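Local coordinates for protein 5'-tyrosyl-DNA phosphodiesterase (Caenorhabditis elegans, PDB 4FVA) that belongs to the endonuclease/exonuclease/phosphatase family, with a DNase I-like fold, and holds a magnesium ion in this structure, at residues L50-D55 / C77-A82; R106-L111 / F121-H126. All coordinates share one frame; numbering follows the deposited sequence.

Contacts 1 and 2 lie in the two sheets that pack together in this DNase I-like α/β sandwich. Contact 2 is buried throughout; contact 1 is mostly buried but opens to the surface around 54-55 and the 77-78 loop. Contact 1 joins strand ends 50-53 and 80-82 through an irregular, bulged pairing near the magnesium ion. Contact 2 is a hairpin pairing, regular from Gln109 to Leu111 and water-bridged at its open end, with a mostly apolar face against helix 134-154 and a partly polar face toward contact 1. Across the sheet interface, Thr81 OG1 and Gln109 OE1 lie 2.8 Å apart, as do Tyr79 OH and Arg106 NH2, both probable hydrogen bonds. Glu52 and His126, one from each contact, touch near the metal site.

Contact 1: L50-D55 / C77-A82. With MG (magnesium ion), chain F.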
loop_
_atom_site.group_PDB
_atom_site.type_symbol
_atom_site.label_atom_id
_atom_site.label_comp_id
_atom_site.label_asym_id
_atom_site.label_seq_id
_atom_site.Cartn_x
_atom_site.Cartn_y
_atom_site.Cartn_z
ATOM N N LEU A 50 -2.907 -3.510 -2.086
ATOM C CA LEU A 50 -3.000 -4.565 -1.062
ATOM C C LEU A 50 -1.702 -5.364 -0.986
ATOM O O LEU A 50 -1.035 -5.555 -2.008
ATOM C CB LEU A 50 -4.145 -5.535 -1.370
ATOM C CG LEU A 50 -5.545 -4.924 -1.507
ATOM C CD1 LEU A 50 -6.544 -6.016 -1.880
ATOM C CD2 LEU A 50 -5.940 -4.249 -0.183
ATOM N N GLN A 51 -1.369 -5.838 0.215
ATOM C CA GLN A 51 -0.272 -6.773 0.416
ATOM C C GLN A 51 -0.744 -7.970 1.250
ATOM O O GLN A 51 -1.752 -7.883 1.965
ATOM C CB GLN A 51 0.924 -6.085 1.094
ATOM C CG GLN A 51 1.360 -4.780 0.453
ATOM C CD GLN A 51 0.597 -3.570 0.963
ATOM O OE1 GLN A 51 0.223 -3.511 2.142
ATOM N NE2 GLN A 51 0.364 -2.586 0.070
ATOM N N GLU A 52 0.003 -9.071 1.184
ATOM C CA GLU A 52 -0.383 -10.319 1.845
ATOM C C GLU A 52 -1.790 -10.760 1.470
ATOM O O GLU A 52 -2.580 -11.149 2.328
ATOM C CB GLU A 52 -0.241 -10.226 3.373
ATOM C CG GLU A 52 1.159 -10.564 3.848
ATOM C CD GLU A 52 1.253 -10.750 5.335
ATOM O OE1 GLU A 52 0.458 -11.547 5.907
ATOM O OE2 GLU A 52 2.120 -10.073 5.932
ATOM N N VAL A 53 -2.092 -10.701 0.180
ATOM C CA VAL A 53 -3.315 -11.268 -0.367
ATOM C C VAL A 53 -3.037 -12.756 -0.569
ATOM O O VAL A 53 -1.941 -13.111 -1.005
ATOM C CB VAL A 53 -3.655 -10.620 -1.706
ATOM C CG1 VAL A 53 -4.989 -11.139 -2.229
ATOM C CG2 VAL A 53 -3.683 -9.087 -1.553
ATOM N N VAL A 54 -4.015 -13.612 -0.260
ATOM C CA VAL A 54 -3.907 -15.062 -0.480
ATOM C C VAL A 54 -5.052 -15.588 -1.342
ATOM O O VAL A 54 -6.084 -14.932 -1.480
ATOM C CB VAL A 54 -3.851 -15.844 0.859
ATOM C CG1 VAL A 54 -2.639 -15.421 1.689
ATOM C CG2 VAL A 54 -5.151 -15.639 1.659
ATOM N N ASP A 55 -4.864 -16.760 -1.943
ATOM C CA ASP A 55 -5.895 -17.336 -2.811
ATOM C C ASP A 55 -7.133 -17.723 -2.019
ATOM O O ASP A 55 -8.263 -17.565 -2.481
ATOM C CB ASP A 55 -5.353 -18.554 -3.556
ATOM C CG ASP A 55 -4.294 -18.193 -4.579
ATOM O OD1 ASP A 55 -4.307 -17.057 -5.104
ATOM O OD2 ASP A 55 -3.411 -19.039 -4.822
ATOM N N CYS A 77 0.730 -17.869 -5.959
ATOM C CA CYS A 77 1.847 -17.970 -5.017
ATOM C C CYS A 77 1.285 -18.014 -3.593
ATOM O O CYS A 77 0.093 -17.747 -3.392
ATOM C CB CYS A 77 2.787 -16.775 -5.211
ATOM S SG CYS A 77 4.230 -16.646 -4.102
ATOM N N GLN A 78 2.109 -18.348 -2.603
ATOM C CA GLN A 78 1.609 -18.423 -1.210
ATOM C C GLN A 78 0.884 -17.131 -0.786
ATOM O O GLN A 78 -0.183 -17.170 -0.159
ATOM C CB GLN A 78 2.751 -18.727 -0.243
ATOM C CG GLN A 78 2.301 -18.965 1.206
ATOM C CD GLN A 78 3.459 -18.924 2.185
ATOM O OE1 GLN A 78 4.620 -18.853 1.780
ATOM N NE2 GLN A 78 3.150 -18.932 3.483
ATOM N N TYR A 79 1.498 -15.986 -1.080
ATOM C CA TYR A 79 0.849 -14.686 -0.886
ATOM C C TYR A 79 1.438 -13.668 -1.860
ATOM O O TYR A 79 2.508 -13.892 -2.428
ATOM C CB TYR A 79 0.946 -14.225 0.576
ATOM C CG TYR A 79 2.358 -14.075 1.086
ATOM C CD1 TYR A 79 3.147 -15.188 1.336
ATOM C CD2 TYR A 79 2.887 -12.817 1.347
ATOM C CE1 TYR A 79 4.445 -15.051 1.821
ATOM C CE2 TYR A 79 4.177 -12.666 1.820
ATOM C CZ TYR A 79 4.952 -13.790 2.060
ATOM O OH TYR A 79 6.237 -13.637 2.550
ATOM N N TYR A 80 0.728 -12.570 -2.098
ATOM C CA TYR A 80 1.118 -11.666 -3.175
ATOM C C TYR A 80 0.460 -10.300 -2.960
ATOM O O TYR A 80 -0.184 -10.072 -1.925
ATOM C CB TYR A 80 0.737 -12.275 -4.537
ATOM C CG TYR A 80 -0.664 -12.883 -4.566
ATOM C CD1 TYR A 80 -1.775 -12.114 -4.908
ATOM C CD2 TYR A 80 -0.870 -14.221 -4.240
ATOM C CE1 TYR A 80 -3.064 -12.664 -4.911
ATOM C CE2 TYR A 80 -2.145 -14.780 -4.255
ATOM C CZ TYR A 80 -3.234 -13.999 -4.584
ATOM O OH TYR A 80 -4.503 -14.559 -4.592
ATOM N N THR A 81 0.671 -9.373 -3.887
ATOM C CA THR A 81 0.087 -8.050 -3.729
ATOM C C THR A 81 -0.961 -7.783 -4.806
ATOM O O THR A 81 -1.095 -8.554 -5.758
ATOM C CB THR A 81 1.157 -6.946 -3.750
ATOM O OG1 THR A 81 1.812 -6.943 -5.020
ATOM C CG2 THR A 81 2.189 -7.197 -2.651
ATOM N N ALA A 82 -1.704 -6.694 -4.659
ATOM C CA ALA A 82 -2.674 -6.324 -5.679
ATOM C C ALA A 82 -2.725 -4.808 -5.810
ATOM O O ALA A 82 -2.504 -4.080 -4.835
ATOM C CB ALA A 82 -4.057 -6.888 -5.345
HETATM MG MG MG F . 0.427 -11.421 8.468
HETATM O O HOH W 1 -2.555 -18.182 -1.916
HETATM O O HOH W 2 0.751 -13.680 9.615
HETATM O O HOH W 3 -0.179 -9.001 8.286
#
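The first torsions of Tyr80 and Asp55 set where their CG atoms lie: that of Tyr80 sits between its backbone N and carbonyl carbon (chi1 44°), and that of Asp55 beside its own backbone N (chi1 -68°). The two side chains cross at about a right angle, and Tyr80 OH donates to Asp55 OD1 at 2.6 Å, reaching the oxygen on its anti side, somewhat out of the carboxylate plane. Val53 O lies over the centre of the Tyr80 ring, 3.5 Å above its plane, while Val53 CG1 packs against Tyr80 CE1 at 3.6 Å. The same Val53 O accepts a hydrogen bond from Tyr80 N, and Val53 N returns a 2.9 Å bond to Tyr80 O. Glu52, with its positive phi of 53°, and Val53 both face Tyr80: a G1 beta bulge beyond the antiparallel pair Leu50-Ala82, with the register shifting by one residue. The chain turns a corner at Glu52, whose side chain leaves the pairing with CG 3.8 Å from Tyr79 CD2 and its carboxylate steeply inclined to that ring. Glu52 OE1 binds the magnesium ion at 2.6 Å, with Asp22 and two waters as further ligands, and OE2 is hydrogen-bonded by Asn20. Tyr79 OH is hydrogen-bonded to Arg106 NH2. Beyond the bulge, a water accepts from Asp55 N at 2.7 Å and donates to Cys77 O, bridging the loops at Asp55 and Cys77.

Contact 2: R106-L111 / F121-H126; sequences RTLQIL and FLLNTH
Strands 107-111 and 121-126 run antiparallel at 159°, with Gln109 paired to Asn124 and Leu111 to Leu122 by reciprocal N-H...O bonds of 2.8 to 2.9 Å. Near its open end the hairpin changes its means of closure: Thr125 OG1, anti to its backbone N (chi1 -168°), donates to Thr107 O at 2.8 Å from above the carbonyl plane. One water accepts from both Thr107 N and His126 N; another donates to Thr107 O and Asn124 O. At this open end, the Arg106 guanidinium lies flat on the His126 ring, centres 3.7 Å apart and planes at 19°, with NH1 over the ring centre. NH1 also donates to His126 O at 3.0 Å; the oxygen lies near the guanidinium plane, while NH2 is held by Tyr79 and Ser129; stack and bonds together restrain the group. His126 NE2 is hydrogen-bonded to a malonate ion, probably from the crystallisation liquor. The extended side chain of Gln109 and the amide of Asn124 lie side by side, pointing the same way, with OE1 of Gln109 3.6 Å from ND2 of Asn124. On the other face, Ile110 CG1 meets Leu123 CG at 3.9 Å, and Leu108 CD1 touches Leu123 CB. That largely apolar face rests on helix 134-154 through Cys144, Lys147 and Ile151. Gln109, Leu111, Leu122 and Asn124 pack on strands 47-53 and 80-86 of the partner sheet, where Asn124 bonds Gln51 and Gln109 bonds Thr81.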
loop_
_atom_site.group_PDB
_atom_site.type_symbol
_atom_site.label_atom_id
_atom_site.label_comp_id
_atom_site.label_asym_id
_atom_site.label_seq_id
_atom_site.Cartn_x
_atom_site.Cartn_y
_atom_site.Cartn_z
ATOM N N ARG A 106 9.073 -11.570 -2.684
ATOM C CA ARG A 106 8.665 -10.171 -2.693
ATOM C C ARG A 106 8.987 -9.518 -4.023
ATOM O O ARG A 106 9.985 -9.863 -4.681
ATOM C CB ARG A 106 9.296 -9.413 -1.519
ATOM C CG ARG A 106 8.994 -10.043 -0.155
ATOM C CD ARG A 106 7.481 -10.207 0.103
ATOM N NE ARG A 106 7.234 -10.977 1.328
ATOM C CZ ARG A 106 7.301 -10.459 2.551
ATOM N NH1 ARG A 106 7.591 -9.171 2.695
ATOM N NH2 ARG A 106 7.077 -11.219 3.625
ATOM N N THR A 107 8.153 -8.545 -4.402
ATOM C CA THR A 107 8.178 -7.981 -5.734
ATOM C C THR A 107 7.928 -6.482 -5.685
ATOM O O THR A 107 7.368 -5.954 -4.714
ATOM C CB THR A 107 7.053 -8.599 -6.604
ATOM O OG1 THR A 107 5.788 -8.388 -5.944
ATOM C CG2 THR A 107 7.266 -10.114 -6.799
ATOM N N LEU A 108 8.310 -5.800 -6.753
ATOM C CA LEU A 108 7.865 -4.425 -6.952
ATOM C C LEU A 108 6.853 -4.509 -8.068
ATOM O O LEU A 108 7.199 -4.826 -9.212
ATOM C CB LEU A 108 9.034 -3.522 -7.339
ATOM C CG LEU A 108 8.719 -2.048 -7.592
ATOM C CD1 LEU A 108 8.026 -1.465 -6.380
ATOM C CD2 LEU A 108 10.020 -1.293 -7.865
ATOM N N GLN A 109 5.597 -4.251 -7.724
ATOM C CA GLN A 109 4.493 -4.336 -8.681
ATOM C C GLN A 109 4.234 -2.949 -9.243
ATOM O O GLN A 109 3.927 -2.020 -8.490
ATOM C CB GLN A 109 3.229 -4.879 -8.002
ATOM C CG GLN A 109 2.014 -5.015 -8.940
ATOM C CD GLN A 109 0.779 -5.497 -8.218
ATOM O OE1 GLN A 109 0.667 -5.334 -6.998
ATOM N NE2 GLN A 109 -0.168 -6.084 -8.962
ATOM N N ILE A 110 4.353 -2.800 -10.562
ATOM C CA ILE A 110 4.239 -1.482 -11.182
ATOM C C ILE A 110 3.094 -1.454 -12.167
ATOM O O ILE A 110 3.059 -2.260 -13.104
ATOM C CB ILE A 110 5.549 -1.072 -11.902
ATOM C CG1 ILE A 110 6.706 -1.033 -10.904
ATOM C CG2 ILE A 110 5.428 0.316 -12.520
ATOM C CD1 ILE A 110 8.088 -0.821 -11.567
ATOM N N LEU A 111 2.133 -0.563 -11.936
ATOM C CA LEU A 111 1.065 -0.374 -12.909
ATOM C C LEU A 111 1.189 1.045 -13.436
ATOM O O LEU A 111 1.144 2.016 -12.672
ATOM C CB LEU A 111 -0.318 -0.595 -12.285
ATOM C CG LEU A 111 -1.515 -0.759 -13.235
ATOM C CD1 LEU A 111 -1.464 -2.130 -13.936
ATOM C CD2 LEU A 111 -2.857 -0.579 -12.516
ATOM N N PHE A 121 2.057 6.518 -12.438
ATOM C CA PHE A 121 2.791 5.289 -12.124
ATOM C C PHE A 121 2.454 4.853 -10.705
ATOM O O PHE A 121 2.513 5.656 -9.768
ATOM C CB PHE A 121 4.309 5.482 -12.276
ATOM C CG PHE A 121 4.765 5.635 -13.708
ATOM C CD1 PHE A 121 4.662 6.859 -14.359
ATOM C CD2 PHE A 121 5.331 4.550 -14.387
ATOM C CE1 PHE A 121 5.092 7.001 -15.692
ATOM C CE2 PHE A 121 5.770 4.675 -15.700
ATOM C CZ PHE A 121 5.647 5.907 -16.358
ATOM N N LEU A 122 2.094 3.581 -10.556
ATOM C CA LEU A 122 1.739 3.018 -9.262
ATOM C C LEU A 122 2.742 1.926 -8.954
ATOM O O LEU A 122 2.867 0.973 -9.727
ATOM C CB LEU A 122 0.324 2.424 -9.300
ATOM C CG LEU A 122 -0.790 3.391 -9.731
ATOM C CD1 LEU A 122 -2.172 2.727 -9.732
ATOM C CD2 LEU A 122 -0.760 4.608 -8.819
ATOM N N LEU A 123 3.449 2.063 -7.836
ATOM C CA LEU A 123 4.435 1.074 -7.413
ATOM C C LEU A 123 4.103 0.555 -6.013
ATOM O O LEU A 123 4.163 1.300 -5.033
ATOM C CB LEU A 123 5.840 1.677 -7.436
ATOM C CG LEU A 123 6.360 2.180 -8.792
ATOM C CD1 LEU A 123 5.851 3.586 -9.114
ATOM C CD2 LEU A 123 7.881 2.128 -8.823
ATOM N N ASN A 124 3.746 -0.724 -5.944
ATOM C CA ASN A 124 3.283 -1.367 -4.723
ATOM C C ASN A 124 4.237 -2.489 -4.339
ATOM O O ASN A 124 4.587 -3.339 -5.182
ATOM C CB ASN A 124 1.863 -1.919 -4.956
ATOM C CG ASN A 124 1.260 -2.572 -3.721
ATOM O OD1 ASN A 124 1.665 -2.293 -2.594
ATOM N ND2 ASN A 124 0.276 -3.460 -3.935
ATOM N N THR A 125 4.649 -2.510 -3.074
ATOM C CA THR A 125 5.579 -3.531 -2.627
ATOM C C THR A 125 5.310 -3.948 -1.199
ATOM O O THR A 125 4.626 -3.260 -0.455
ATOM C CB THR A 125 7.059 -3.089 -2.759
ATOM O OG1 THR A 125 7.917 -4.225 -2.578
ATOM C CG2 THR A 125 7.394 -2.023 -1.704
ATOM N N HIS A 126 5.848 -5.104 -0.843
ATOM C CA HIS A 126 5.826 -5.594 0.522
ATOM C C HIS A 126 7.269 -5.968 0.837
ATOM O O HIS A 126 7.698 -7.070 0.502
ATOM C CB HIS A 126 4.930 -6.833 0.604
ATOM C CG HIS A 126 4.799 -7.407 1.983
ATOM N ND1 HIS A 126 4.172 -8.607 2.227
ATOM C CD2 HIS A 126 5.236 -6.951 3.186
ATOM C CE1 HIS A 126 4.216 -8.869 3.527
ATOM N NE2 HIS A 126 4.851 -7.881 4.129
HETATM O O HOH W 4 5.825 -7.698 -2.672
HETATM O O HOH W 5 4.445 -6.265 -4.787
#